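Local coordinates for protein prolyl-4 hydroxylase (Chlamydomonas reinhardtii, PDB 2V4A) that probably hydroxylates proline residues in polypeptides to 4-hydroxyproline, as an iron- and 2-oxoglutarate-dependent oxygenase of the green alga, at residues 35-40 with 93-98; 140-145 with 191-196. All coordinates share one frame; numbering follows the deposited sequence.

Interaction 1 of 2, residues 35-40 with 93-98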
ATOM      1  N   LYS A  35      -0.366  10.448  -4.889  1.00 23.85           N
ATOM      2  CA  LYS A  35      -1.159  11.374  -4.061  1.00 24.70           C
ATOM      3  C   LYS A  35      -2.617  11.307  -4.446  1.00 25.13           C
ATOM      4  O   LYS A  35      -2.942  11.393  -5.630  1.00 26.48           O
ATOM      5  CB  LYS A  35      -0.659  12.810  -4.180  1.00 25.19           C
ATOM      6  CG  LYS A  35       0.829  12.961  -3.927  1.00 26.75           C
ATOM      7  CD  LYS A  35       1.141  12.897  -2.450  1.00 31.01           C
ATOM      8  CE  LYS A  35       0.297  13.877  -1.655  1.00 30.99           C
ATOM      9  NZ  LYS A  35       0.453  13.767  -0.159  1.00 31.97           N
ATOM     10  N   ASN A  36      -3.485  11.135  -3.452  1.00 24.16           N
ATOM     11  CA  ASN A  36      -4.940  11.059  -3.692  1.00 25.60           C
ATOM     12  C   ASN A  36      -5.300   9.974  -4.696  1.00 23.94           C
ATOM     13  O   ASN A  36      -6.095  10.176  -5.645  1.00 24.67           O
ATOM     14  CB  ASN A  36      -5.480  12.406  -4.114  1.00 27.34           C
ATOM     15  CG  ASN A  36      -5.278  13.434  -3.044  1.00 31.77           C
ATOM     16  OD1 ASN A  36      -5.940  13.374  -1.995  1.00 39.03           O
ATOM     17  ND2 ASN A  36      -4.335  14.351  -3.256  1.00 37.20           N
ATOM     18  N   PHE A  37      -4.713   8.821  -4.466  1.00 23.66           N
ATOM     19  CA  PHE A  37      -4.946   7.643  -5.317  1.00 24.57           C
ATOM     20  C   PHE A  37      -6.380   7.153  -5.090  1.00 24.39           C
ATOM     21  O   PHE A  37      -7.031   6.691  -6.052  1.00 24.57           O
ATOM     22  CB  PHE A  37      -3.905   6.543  -4.996  1.00 24.24           C
ATOM     23  CG  PHE A  37      -4.028   5.295  -5.885  1.00 26.03           C
ATOM     24  CD1 PHE A  37      -3.741   5.349  -7.246  1.00 25.17           C
ATOM     25  CD2 PHE A  37      -4.498   4.086  -5.345  1.00 27.21           C
ATOM     26  CE1 PHE A  37      -3.862   4.172  -8.076  1.00 27.00           C
ATOM     27  CE2 PHE A  37      -4.642   2.935  -6.138  1.00 27.80           C
ATOM     28  CZ  PHE A  37      -4.326   2.967  -7.502  1.00 26.30           C
ATOM     29  N   LEU A  38      -6.826   7.197  -3.814  1.00 24.18           N
ATOM     30  CA  LEU A  38      -8.231   6.903  -3.381  1.00 24.99           C
ATOM     31  C   LEU A  38      -8.896   8.197  -3.020  1.00 24.15           C
ATOM     32  O   LEU A  38      -8.245   9.105  -2.490  1.00 25.17           O
ATOM     33  CB  LEU A  38      -8.294   5.948  -2.147  1.00 25.43           C
ATOM     34  CG  LEU A  38      -7.563   4.613  -2.241  1.00 29.19           C
ATOM     35  CD1 LEU A  38      -8.033   3.630  -1.147  1.00 31.21           C
ATOM     36  CD2 LEU A  38      -7.803   4.008  -3.592  1.00 28.46           C
ATOM     37  N   SER A  39     -10.189   8.321  -3.346  1.00 25.36           N
ATOM     38  CA  SER A  39     -10.969   9.435  -2.860  1.00 24.93           C
ATOM     39  C   SER A  39     -11.237   9.234  -1.351  1.00 25.02           C
ATOM     40  O   SER A  39     -11.127   8.108  -0.821  1.00 23.16           O
ATOM     41  CB  SER A  39     -12.285   9.545  -3.631  1.00 24.93           C
ATOM     42  OG  SER A  39     -13.095   8.438  -3.301  1.00 25.61           O
ATOM     43  N   ASP A  40     -11.557  10.330  -0.654  1.00 25.21           N
ATOM     44  CA  ASP A  40     -11.977  10.241   0.763  1.00 26.05           C
ATOM     45  C   ASP A  40     -13.182   9.297   0.926  1.00 26.18           C
ATOM     46  O   ASP A  40     -13.264   8.520   1.897  1.00 25.64           O
ATOM     47  CB  ASP A  40     -12.293  11.641   1.346  1.00 26.01           C
ATOM     48  CG  ASP A  40     -11.027  12.451   1.670  1.00 28.79           C
ATOM     49  OD1 ASP A  40      -9.914  12.060   1.283  1.00 27.96           O
ATOM     50  OD2 ASP A  40     -11.149  13.515   2.321  1.00 32.99           O
ATOM     51  N   LYS A  93      -9.018  -2.293 -10.404  1.00 24.82           N
ATOM     52  CA  LYS A  93      -8.763  -1.922 -11.816  1.00 26.34           C
ATOM     53  C   LYS A  93      -7.782  -0.735 -11.922  1.00 26.27           C
ATOM     54  O   LYS A  93      -6.881  -0.730 -12.764  1.00 27.07           O
ATOM     55  CB  LYS A  93     -10.089  -1.654 -12.576  1.00 26.50           C
ATOM     56  CG  LYS A  93     -10.972  -2.899 -12.784  1.00 26.03           C
ATOM     57  CD  LYS A  93     -12.437  -2.553 -13.056  1.00 28.73           C
ATOM     58  CE  LYS A  93     -13.250  -3.812 -13.303  1.00 31.09           C
ATOM     59  NZ  LYS A  93     -14.699  -3.538 -13.096  1.00 33.15           N
ATOM     60  N   ARG A  94      -7.972   0.276 -11.075  1.00 25.46           N
ATOM     61  CA  ARG A  94      -7.105   1.433 -11.031  1.00 24.88           C
ATOM     62  C   ARG A  94      -5.654   1.013 -10.711  1.00 24.37           C
ATOM     63  O   ARG A  94      -4.726   1.548 -11.281  1.00 23.88           O
ATOM     64  CB  ARG A  94      -7.617   2.461  -9.991  1.00 24.51           C
ATOM     65  CG  ARG A  94      -6.900   3.826 -10.014  1.00 25.15           C
ATOM     66  CD  ARG A  94      -7.504   4.782  -8.965  1.00 25.28           C
ATOM     67  NE  ARG A  94      -8.962   4.825  -9.069  1.00 22.87           N
ATOM     68  CZ  ARG A  94      -9.778   4.951  -8.034  1.00 25.09           C
ATOM     69  NH1 ARG A  94      -9.280   5.138  -6.814  1.00 23.91           N
ATOM     70  NH2 ARG A  94     -11.091   4.964  -8.237  1.00 22.38           N
ATOM     71  N   VAL A  95      -5.479   0.034  -9.820  1.00 25.29           N
ATOM     72  CA  VAL A  95      -4.156  -0.454  -9.432  1.00 24.16           C
ATOM     73  C   VAL A  95      -3.543  -1.124 -10.665  1.00 24.39           C
ATOM     74  O   VAL A  95      -2.384  -0.877 -10.964  1.00 24.35           O
ATOM     75  CB  VAL A  95      -4.201  -1.412  -8.169  1.00 24.86           C
ATOM     76  CG1 VAL A  95      -2.822  -2.068  -7.936  1.00 26.48           C
ATOM     77  CG2 VAL A  95      -4.601  -0.552  -6.845  1.00 21.86           C
ATOM     78  N   ALA A  96      -4.303  -1.987 -11.366  1.00 23.37           N
ATOM     79  CA  ALA A  96      -3.772  -2.622 -12.610  1.00 23.99           C
ATOM     80  C   ALA A  96      -3.264  -1.575 -13.593  1.00 24.39           C
ATOM     81  O   ALA A  96      -2.168  -1.686 -14.155  1.00 26.29           O
ATOM     82  CB  ALA A  96      -4.828  -3.489 -13.283  1.00 24.22           C
ATOM     83  N   GLN A  97      -4.095  -0.576 -13.842  1.00 26.05           N
ATOM     84  CA  GLN A  97      -3.742   0.550 -14.765  1.00 26.61           C
ATOM     85  C   GLN A  97      -2.458   1.314 -14.394  1.00 24.34           C
ATOM     86  O   GLN A  97      -1.611   1.563 -15.262  1.00 23.09           O
ATOM     87  CB  GLN A  97      -4.952   1.461 -14.879  1.00 26.90           C
ATOM     88  CG  GLN A  97      -6.122   0.730 -15.643  1.00 30.21           C
ATOM     89  CD  GLN A  97      -7.364   1.584 -15.804  1.00 32.84           C
ATOM     90  OE1 GLN A  97      -7.279   2.807 -16.001  1.00 41.67           O
ATOM     91  NE2 GLN A  97      -8.534   0.941 -15.771  1.00 37.96           N
ATOM     92  N   VAL A  98      -2.302   1.692 -13.116  1.00 24.04           N
ATOM     93  CA  VAL A  98      -1.115   2.480 -12.679  1.00 24.12           C
ATOM     94  C   VAL A  98       0.130   1.590 -12.686  1.00 24.52           C
ATOM     95  O   VAL A  98       1.196   2.034 -13.073  1.00 24.03           O
ATOM     96  CB  VAL A  98      -1.301   3.283 -11.327  1.00 23.86           C
ATOM     97  CG1 VAL A  98      -1.228   2.398 -10.096  1.00 25.95           C
ATOM     98  CG2 VAL A  98      -0.275   4.400 -11.182  1.00 25.56           C
TER
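This is a buried aromatic packing contact: Phe-37, in the loop after strand 30-34, lies on helix 86-99, whose Arg-94 also bonds to the loop backbone. The phenylalanine CG stands anti to the backbone N (chi1 -177°), which swings the ring in against Arg-94, Val-95 and Val-98. The aliphatic part of Arg-94 runs back past the ring in the opposite direction: CG is 3.6 Å from Phe-37 CE1, and CD lies over one face near the rim, a CH-pi contact 4.1 Å from the ring centroid. Val-95 brings CG2 to the ring edge, near its plane, 3.6 Å from Phe-37 CE2. Val-98 reaches CE1 of the same ring through CG1 at 3.8 Å.

Helix 86-99 and helix 40-50, which follows the loop, pack on the major sheet, consistent with the helices that cover it in the jelly-roll (double-stranded beta-helix) fold of this oxygenase family. Trp-18 also meets the Phe-37 ring, edge-to-face.

A bend about the CG-CD bond of the arginine (chi3 -50°) carries the guanidinium to the loop backbone. NH1 donates to Phe-37 O at 2.8 Å along a bent path (133° at the hydrogen); the acceptor is approached in its carbonyl plane, although the oxygen sits out of the guanidinium plane. Leu-38 CD2 rests 3.7 Å from the same NH1. Since NH2 makes a salt bridge with Glu-42 of helix 40-50, two partners hold the guanidinium, one on each terminal nitrogen; its attraction to the Phe-37 ring is long and at most weak.

Interaction 2 of 2, residues 140-145 with 191-196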
ATOM      1  N   GLN A 140       6.526 -15.147  -8.004  1.00 23.25           N
ATOM      2  CA  GLN A 140       7.000 -14.208  -6.994  1.00 23.36           C
ATOM      3  C   GLN A 140       6.076 -13.007  -6.926  1.00 22.23           C
ATOM      4  O   GLN A 140       5.544 -12.604  -7.955  1.00 22.11           O
ATOM      5  CB  GLN A 140       8.398 -13.688  -7.365  1.00 23.98           C
ATOM      6  CG  GLN A 140       9.596 -14.679  -7.203  1.00 25.70           C
ATOM      7  CD  GLN A 140       9.815 -15.072  -5.757  1.00 27.97           C
ATOM      8  OE1 GLN A 140      10.079 -14.218  -4.916  1.00 31.52           O
ATOM      9  NE2 GLN A 140       9.692 -16.362  -5.457  1.00 24.61           N
ATOM     10  N   ARG A 141       5.861 -12.468  -5.720  1.00 21.99           N
ATOM     11  CA  ARG A 141       5.384 -11.071  -5.567  1.00 22.21           C
ATOM     12  C   ARG A 141       6.416 -10.070  -6.120  1.00 22.50           C
ATOM     13  O   ARG A 141       7.621 -10.269  -5.940  1.00 23.70           O
ATOM     14  CB  ARG A 141       5.119 -10.754  -4.113  1.00 22.61           C
ATOM     15  CG  ARG A 141       3.832 -11.343  -3.586  1.00 26.07           C
ATOM     16  CD  ARG A 141       3.820 -11.216  -2.065  1.00 27.81           C
ATOM     17  NE  ARG A 141       2.508 -11.486  -1.503  1.00 29.81           N
ATOM     18  CZ  ARG A 141       2.240 -11.436  -0.196  1.00 32.69           C
ATOM     19  NH1 ARG A 141       3.212 -11.134   0.669  1.00 30.39           N
ATOM     20  NH2 ARG A 141       1.003 -11.692   0.249  1.00 29.48           N
ATOM     21  N   VAL A 142       5.942  -9.040  -6.834  1.00 21.90           N
ATOM     22  CA  VAL A 142       6.812  -8.100  -7.531  1.00 20.47           C
ATOM     23  C   VAL A 142       6.496  -6.668  -7.101  1.00 19.32           C
ATOM     24  O   VAL A 142       7.401  -5.837  -7.020  1.00 18.71           O
ATOM     25  CB  VAL A 142       6.766  -8.257  -9.073  1.00 20.51           C
ATOM     26  CG1 VAL A 142       5.388  -8.040  -9.624  1.00 22.95           C
ATOM     27  CG2 VAL A 142       7.768  -7.331  -9.782  1.00 23.78           C
ATOM     28  N   VAL A 143       5.234  -6.375  -6.809  1.00 19.26           N
ATOM     29  CA  VAL A 143       4.896  -4.991  -6.424  1.00 20.72           C
ATOM     30  C   VAL A 143       3.933  -5.034  -5.264  1.00 20.20           C
ATOM     31  O   VAL A 143       2.979  -5.822  -5.269  1.00 21.55           O
ATOM     32  CB  VAL A 143       4.169  -4.231  -7.578  1.00 20.91           C
ATOM     33  CG1 VAL A 143       3.649  -2.852  -7.099  1.00 19.82           C
ATOM     34  CG2 VAL A 143       5.109  -4.050  -8.779  1.00 22.42           C
ATOM     35  N   THR A 144       4.171  -4.147  -4.312  1.00 21.40           N
ATOM     36  CA  THR A 144       3.286  -3.869  -3.224  1.00 22.49           C
ATOM     37  C   THR A 144       2.687  -2.490  -3.379  1.00 22.54           C
ATOM     38  O   THR A 144       3.391  -1.526  -3.665  1.00 20.61           O
ATOM     39  CB  THR A 144       4.037  -3.906  -1.871  1.00 23.16           C
ATOM     40  OG1 THR A 144       4.774  -5.124  -1.769  1.00 25.30           O
ATOM     41  CG2 THR A 144       3.043  -3.816  -0.677  1.00 24.37           C
HETATM   42  N   MSE A 145       1.370  -2.409  -3.139  1.00 22.53           N
HETATM   43  CA  MSE A 145       0.655  -1.136  -3.083  1.00 23.12           C
HETATM   44  C   MSE A 145       0.050  -1.011  -1.720  1.00 23.02           C
HETATM   45  O   MSE A 145      -0.775  -1.844  -1.323  1.00 23.44           O
HETATM   46  CB  MSE A 145      -0.463  -1.113  -4.120  1.00 23.10           C
HETATM   47  CG  MSE A 145      -1.275   0.190  -4.162  1.00 28.54           C
HETATM   48 SE   MSE A 145      -0.565   1.598  -5.218  1.00 40.19          SE
HETATM   49  CE  MSE A 145      -0.301   0.733  -6.949  1.00 24.43           C
HETATM   50  N   MSE A 191       3.645   2.823  -3.567  1.00 23.53           N
HETATM   51  CA  MSE A 191       3.889   1.710  -4.492  1.00 25.31           C
HETATM   52  C   MSE A 191       5.406   1.402  -4.509  1.00 23.58           C
HETATM   53  O   MSE A 191       6.210   2.305  -4.676  1.00 23.27           O
HETATM   54  CB  MSE A 191       3.438   2.170  -5.901  1.00 25.43           C
HETATM   55  CG  MSE A 191       3.549   1.147  -6.980  1.00 29.15           C
HETATM   56 SE   MSE A 191       3.212   1.997  -8.737  1.00 29.98          SE
HETATM   57  CE  MSE A 191       4.344   0.704  -9.524  1.00 27.12           C
ATOM     58  N   PHE A 192       5.776   0.132  -4.380  1.00 23.04           N
ATOM     59  CA  PHE A 192       7.212  -0.225  -4.454  1.00 24.89           C
ATOM     60  C   PHE A 192       7.439  -1.642  -4.973  1.00 24.00           C
ATOM     61  O   PHE A 192       6.542  -2.486  -4.890  1.00 25.46           O
ATOM     62  CB  PHE A 192       7.932   0.028  -3.110  1.00 24.30           C
ATOM     63  CG  PHE A 192       7.396  -0.770  -1.936  1.00 25.78           C
ATOM     64  CD1 PHE A 192       6.413  -0.237  -1.123  1.00 27.48           C
ATOM     65  CD2 PHE A 192       7.936  -2.043  -1.609  1.00 26.67           C
ATOM     66  CE1 PHE A 192       5.905  -0.972   0.003  1.00 28.35           C
ATOM     67  CE2 PHE A 192       7.466  -2.767  -0.492  1.00 27.27           C
ATOM     68  CZ  PHE A 192       6.443  -2.227   0.321  1.00 23.90           C
ATOM     69  N   TYR A 193       8.617  -1.869  -5.548  1.00 23.81           N
ATOM     70  CA  TYR A 193       8.973  -3.144  -6.162  1.00 24.78           C
ATOM     71  C   TYR A 193       9.820  -3.954  -5.227  1.00 24.74           C
ATOM     72  O   TYR A 193      10.749  -3.441  -4.620  1.00 25.05           O
ATOM     73  CB  TYR A 193       9.778  -2.917  -7.455  1.00 23.91           C
ATOM     74  CG  TYR A 193       8.959  -2.308  -8.557  1.00 24.47           C
ATOM     75  CD1 TYR A 193       8.674  -0.944  -8.555  1.00 24.28           C
ATOM     76  CD2 TYR A 193       8.472  -3.092  -9.604  1.00 22.62           C
ATOM     77  CE1 TYR A 193       7.914  -0.361  -9.584  1.00 26.88           C
ATOM     78  CE2 TYR A 193       7.702  -2.523 -10.615  1.00 25.72           C
ATOM     79  CZ  TYR A 193       7.443  -1.157 -10.601  1.00 25.07           C
ATOM     80  OH  TYR A 193       6.681  -0.576 -11.575  1.00 26.20           O
ATOM     81  N   SER A 194       9.515  -5.231  -5.140  1.00 26.10           N
ATOM     82  CA  SER A 194      10.227  -6.117  -4.217  1.00 26.22           C
ATOM     83  C   SER A 194      11.250  -6.959  -4.984  1.00 25.55           C
ATOM     84  O   SER A 194      12.020  -7.680  -4.377  1.00 26.79           O
ATOM     85  CB  SER A 194       9.254  -7.001  -3.451  1.00 26.96           C
ATOM     86  OG  SER A 194       8.357  -7.617  -4.335  1.00 29.50           O
ATOM     87  N   LEU A 195      11.240  -6.861  -6.320  1.00 25.05           N
ATOM     88  CA  LEU A 195      12.267  -7.501  -7.157  1.00 24.92           C
ATOM     89  C   LEU A 195      12.984  -6.456  -7.991  1.00 24.47           C
ATOM     90  O   LEU A 195      12.385  -5.453  -8.369  1.00 25.53           O
ATOM     91  CB  LEU A 195      11.664  -8.541  -8.115  1.00 24.48           C
ATOM     92  CG  LEU A 195      10.789  -9.692  -7.579  1.00 25.38           C
ATOM     93  CD1 LEU A 195      10.197 -10.586  -8.732  1.00 24.49           C
ATOM     94  CD2 LEU A 195      11.564 -10.525  -6.558  1.00 24.78           C
ATOM     95  N   LYS A 196      14.257  -6.720  -8.291  1.00 25.01           N
ATOM     96  CA  LYS A 196      15.045  -5.965  -9.251  1.00 24.39           C
ATOM     97  C   LYS A 196      14.530  -6.329 -10.642  1.00 23.72           C
ATOM     98  O   LYS A 196      13.787  -7.302 -10.780  1.00 22.91           O
ATOM     99  CB  LYS A 196      16.544  -6.310  -9.120  1.00 24.89           C
ATOM    100  CG  LYS A 196      17.118  -6.057  -7.721  1.00 26.70           C
ATOM    101  CD  LYS A 196      17.174  -4.551  -7.434  1.00 33.00           C
ATOM    102  CE  LYS A 196      18.428  -4.168  -6.655  1.00 35.22           C
ATOM    103  NZ  LYS A 196      18.761  -2.704  -6.792  1.00 37.35           N
TER
HETATM  104  O   HOH W   1       5.902  -7.222  -3.236  1.00 30.00           O
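Two neighbouring antiparallel strands of the major sheet, 141-148 and 189-193, pair here at the end where one carries a classic beta bulge. Thr-144 and Phe-192 form the hydrogen-bonded pair: Thr-144 N donates to Phe-192 O at 3.0 Å, and Phe-192 N returns the bond to Thr-144 O, both nearly straight. The pairs Val-143 with Tyr-193 and Met-145 with Met-191 are non-hydrogen-bonded. In the bulge, Val-142 and Val-143 both face Ile-224 of strand 218-225. Val-142 O still takes Ser-194 N at 2.9 Å, but the donor stands 43° out of the carbonyl plane.

The sheet is one wall of the jelly roll shared by 2-oxoglutarate oxygenases, and the two faces of the strand pair are packed differently. On the face of Thr-144 and Phe-192, the phenylalanine CG sits between its backbone N and carbonyl carbon (chi1 61°), which folds the ring back beside Thr-144; CB of the threonine lies over the ring face, 3.9 Å from the centroid. His-207 meets this ring edge-to-face. A water links Thr-144 OG1 (2.8 Å) with Ser-194 OG (2.7 Å), while Ser-194 OG is at most weakly bonded to Arg-141 O.

On the other face, Val-143 CG2 lies 3.5 Å from Tyr-193 CE2, side by side and pointing the same way. Selenomethionine Met-145, bent at chi2 and chi3, turns CE to 3.9 Å from CG of Met-191, also a selenomethionine, whose CG also touches Val-143 CG1, the two side chains crossing at a slant. Past the strand end, Leu-195 CD1 tucks against Gln-140 CB and Val-142 CB; the buried Leu-195 N has no partner in the model.

Both segments of interaction 1 precede both segments of interaction 2 in the sequence, and the centres of the two contacts lie about 17 Å apart. They nevertheless touch: CE of Met-145, on the sheet face of interaction 2 that also carries Val-143, packs 3.7 Å from Val-98 CG1 and 3.9 Å from Val-95 CG1 on helix 86-99. Val-95 and Val-98 thus meet both the Phe-37 ring and the sheet. The loop 35-40 follows strand 30-34, which pairs with strand 189-193, so the two contacts are also joined through the sheet. Interaction 1 joins loop to helix and interaction 2 pairs two strands; Met-145 brings helix and sheet together, while Thr-144 and Phe-192 point to the opposite face.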